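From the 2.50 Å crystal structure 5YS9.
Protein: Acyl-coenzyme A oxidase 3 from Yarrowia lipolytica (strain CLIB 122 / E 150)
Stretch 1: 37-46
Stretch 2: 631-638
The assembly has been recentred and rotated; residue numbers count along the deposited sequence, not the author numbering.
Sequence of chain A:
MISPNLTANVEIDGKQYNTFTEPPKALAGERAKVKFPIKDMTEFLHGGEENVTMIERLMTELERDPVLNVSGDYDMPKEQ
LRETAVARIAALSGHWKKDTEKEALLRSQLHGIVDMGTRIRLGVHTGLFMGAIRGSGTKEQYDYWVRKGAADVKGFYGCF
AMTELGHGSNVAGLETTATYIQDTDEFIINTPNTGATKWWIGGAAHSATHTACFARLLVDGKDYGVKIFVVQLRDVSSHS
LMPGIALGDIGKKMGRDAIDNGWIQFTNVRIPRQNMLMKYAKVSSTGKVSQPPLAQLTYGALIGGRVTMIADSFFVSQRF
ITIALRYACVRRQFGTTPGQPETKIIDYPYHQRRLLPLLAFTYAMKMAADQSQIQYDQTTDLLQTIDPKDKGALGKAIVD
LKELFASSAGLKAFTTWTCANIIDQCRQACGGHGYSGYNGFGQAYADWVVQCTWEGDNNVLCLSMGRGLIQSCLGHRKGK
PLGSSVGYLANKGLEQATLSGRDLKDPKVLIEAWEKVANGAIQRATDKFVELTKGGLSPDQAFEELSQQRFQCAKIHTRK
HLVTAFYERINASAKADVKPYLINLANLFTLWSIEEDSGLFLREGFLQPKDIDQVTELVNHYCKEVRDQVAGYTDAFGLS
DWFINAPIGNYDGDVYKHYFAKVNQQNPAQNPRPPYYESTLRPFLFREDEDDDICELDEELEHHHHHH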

# COMPACT_ATOMS: atom_id res chain seq x y z
N PRO A 37 2.91 34.91 6.06
CA PRO A 37 4.30 34.74 5.65
C PRO A 37 4.67 33.30 5.97
O PRO A 37 4.37 32.79 7.07
N ILE A 38 5.32 32.66 5.00
CA ILE A 38 5.55 31.22 5.05
C ILE A 38 6.52 30.89 6.19
O ILE A 38 6.28 29.95 6.94
N LYS A 39 7.56 31.70 6.35
CA LYS A 39 8.53 31.58 7.45
C LYS A 39 7.85 31.30 8.81
O LYS A 39 8.30 30.44 9.58
N ASP A 40 6.75 31.99 9.10
CA ASP A 40 6.09 31.76 10.40
C ASP A 40 5.38 30.41 10.50
O ASP A 40 5.23 29.86 11.59
N MET A 41 4.92 29.87 9.37
CA MET A 41 4.35 28.54 9.35
C MET A 41 5.46 27.47 9.55
O MET A 41 5.27 26.50 10.27
N THR A 42 6.62 27.69 8.96
CA THR A 42 7.77 26.84 9.14
C THR A 42 8.26 26.86 10.59
O THR A 42 8.63 25.80 11.12
N GLU A 43 8.23 28.04 11.23
CA GLU A 43 8.53 28.15 12.71
C GLU A 43 7.55 27.37 13.61
O GLU A 43 7.96 26.71 14.57
N PHE A 44 6.26 27.43 13.29
CA PHE A 44 5.33 26.59 14.01
C PHE A 44 5.63 25.08 13.86
O PHE A 44 5.58 24.36 14.82
N LEU A 45 5.90 24.60 12.64
CA LEU A 45 6.16 23.17 12.43
C LEU A 45 7.37 22.67 13.17
O LEU A 45 7.36 21.56 13.69
N HIS A 46 8.42 23.48 13.23
CA HIS A 46 9.68 23.05 13.81
C HIS A 46 9.99 23.71 15.17
O HIS A 46 11.12 23.62 15.63
N ALA A 631 -0.67 26.41 -1.35
CA ALA A 631 0.72 26.66 -1.65
C ALA A 631 1.49 27.10 -0.43
O ALA A 631 2.64 26.77 -0.28
N GLY A 632 0.88 27.91 0.43
CA GLY A 632 1.51 28.28 1.68
C GLY A 632 1.75 27.15 2.66
O GLY A 632 2.83 27.02 3.20
N TYR A 633 0.75 26.31 2.86
CA TYR A 633 0.92 25.18 3.75
C TYR A 633 2.06 24.23 3.30
O TYR A 633 2.81 23.73 4.14
N THR A 634 2.18 24.00 1.99
CA THR A 634 3.15 23.04 1.42
C THR A 634 4.54 23.65 1.29
O THR A 634 5.54 22.98 1.58
N ASP A 635 4.60 24.92 0.89
CA ASP A 635 5.89 25.64 0.86
C ASP A 635 6.44 25.82 2.24
O ASP A 635 7.67 25.93 2.34
N ALA A 636 5.57 25.85 3.27
CA ALA A 636 6.03 25.92 4.67
C ALA A 636 6.98 24.80 5.14
O ALA A 636 7.80 25.04 6.08
N PHE A 637 6.91 23.62 4.50
CA PHE A 637 7.84 22.52 4.82
C PHE A 637 9.29 22.84 4.44
O PHE A 637 10.20 22.25 4.97
N GLY A 638 9.51 23.76 3.49
CA GLY A 638 10.86 24.19 3.11
C GLY A 638 11.72 23.14 2.44
O GLY A 638 12.92 23.07 2.67

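Ala636 is the small bump around which this contact is shaped. Ala636 CA lies 4.9 Å from Thr42 CA, and the CB of Ala636, pointing toward stretch 1, enters a hollow walled by Ile38, Met41, Thr42 and Leu45, spaced i, i+3, i+4, i+7 and so gathered on one side of the helix. The tightest wall is Met41, whose CG lies 3.4 Å from Ala636 CB; Ile38 CG2 is 4.0 Å from that CB and Leu45 CD1 a looser 4.4 Å. A methyl is all that this close spacing has to accommodate.

Ile38 (chi1 m, chi2 100°, between wells) also sets CG2 3.5 Å from Ala636 CA, so it packs on backbone as well as side chain. Met41 (chi1 t, chi2 p) carries its CE to 3.8 Å from Tyr633 CE1, meeting the ring obliquely. Tyr633 and Phe637, both m at chi1, have CA-to-CB bonds directed away, yet their ring ends come nearer; Leu45 (m, t) meets the second at 3.9 Å, CD1 to Phe637 CD1.

The one hydrogen bond across the stretches runs from Thr42 OG1 to Ala636 O, 2.6 Å. With chi1 at -47° (m), the hydroxyl reaches a carbonyl beside the inserted methyl, so a polar contact borders the apolar one. Lys39 and Glu43 point away and pair with each other through a salt bridge with a weak hydrogen bond, NZ of Lys39 to OE1 of Glu43, 3.2 Å.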

# COMPACT_ATOMS: atom_id res chain seq x y z
CB PRO A 37 5.07 35.73 6.55
CG PRO A 37 4.18 36.01 7.72
CD PRO A 37 2.78 35.55 7.39
CB ILE A 38 6.02 30.68 3.67
CG1 ILE A 38 4.89 30.82 2.63
CG2 ILE A 38 6.46 29.22 3.75
CD1 ILE A 38 5.01 32.01 1.71
CB LYS A 39 9.45 32.82 7.46
CG LYS A 39 10.04 33.27 8.80
CD LYS A 39 9.88 34.77 9.03
CE LYS A 39 10.12 35.18 10.49
NZ LYS A 39 11.56 35.13 10.91
CB ASP A 40 5.12 32.88 10.73
CG ASP A 40 5.82 34.22 10.95
OD1 ASP A 40 7.03 34.26 11.29
OD2 ASP A 40 5.11 35.24 10.80
CB MET A 41 3.57 28.33 8.05
CG MET A 41 2.65 27.13 8.03
SD MET A 41 1.45 27.27 9.35
CE MET A 41 0.02 27.86 8.46
CB THR A 42 8.92 27.24 8.20
OG1 THR A 42 8.40 27.42 6.87
CG2 THR A 42 9.95 26.18 8.16
CB GLU A 43 8.61 29.61 13.18
CG GLU A 43 9.99 30.23 12.98
CD GLU A 43 9.99 31.74 13.10
OE1 GLU A 43 10.82 32.38 12.40
OE2 GLU A 43 9.15 32.26 13.88
CB PHE A 44 3.89 26.90 13.59
CG PHE A 44 2.88 26.00 14.26
CD1 PHE A 44 2.63 26.13 15.61
CD2 PHE A 44 2.25 24.98 13.56
CE1 PHE A 44 1.72 25.30 16.23
CE2 PHE A 44 1.34 24.15 14.17
CZ PHE A 44 1.08 24.31 15.52
CB LEU A 45 6.30 22.84 10.95
CG LEU A 45 4.99 22.89 10.19
CD1 LEU A 45 5.22 22.97 8.70
CD2 LEU A 45 4.14 21.68 10.55
CB HIS A 46 10.78 23.32 12.81
CG HIS A 46 10.66 22.50 11.59
ND1 HIS A 46 10.85 21.13 11.61
CD2 HIS A 46 10.35 22.83 10.31
CE1 HIS A 46 10.72 20.66 10.38
NE2 HIS A 46 10.39 21.67 9.58
CB ALA A 631 0.84 27.69 -2.75
CB TYR A 633 -0.37 24.38 3.82
CG TYR A 633 -1.55 25.04 4.49
CD1 TYR A 633 -1.50 25.41 5.83
CD2 TYR A 633 -2.76 25.21 3.81
CE1 TYR A 633 -2.60 25.97 6.48
CE2 TYR A 633 -3.86 25.75 4.45
CZ TYR A 633 -3.76 26.13 5.79
OH TYR A 633 -4.82 26.66 6.43
CB THR A 634 2.70 22.51 0.07
OG1 THR A 634 2.29 23.60 -0.73
CG2 THR A 634 1.55 21.62 0.25
CB ASP A 635 5.80 27.03 0.21
CG ASP A 635 5.69 26.97 -1.31
OD1 ASP A 635 5.96 25.92 -1.96
OD2 ASP A 635 5.32 28.01 -1.86
CB ALA A 636 4.85 26.03 5.63
CB PHE A 637 7.46 21.25 4.12
CG PHE A 637 6.07 20.76 4.41
CD1 PHE A 637 5.66 20.48 5.72
CD2 PHE A 637 5.19 20.47 3.37
CE1 PHE A 637 4.37 19.97 5.96
CE2 PHE A 637 3.92 19.95 3.60
CZ PHE A 637 3.50 19.71 4.90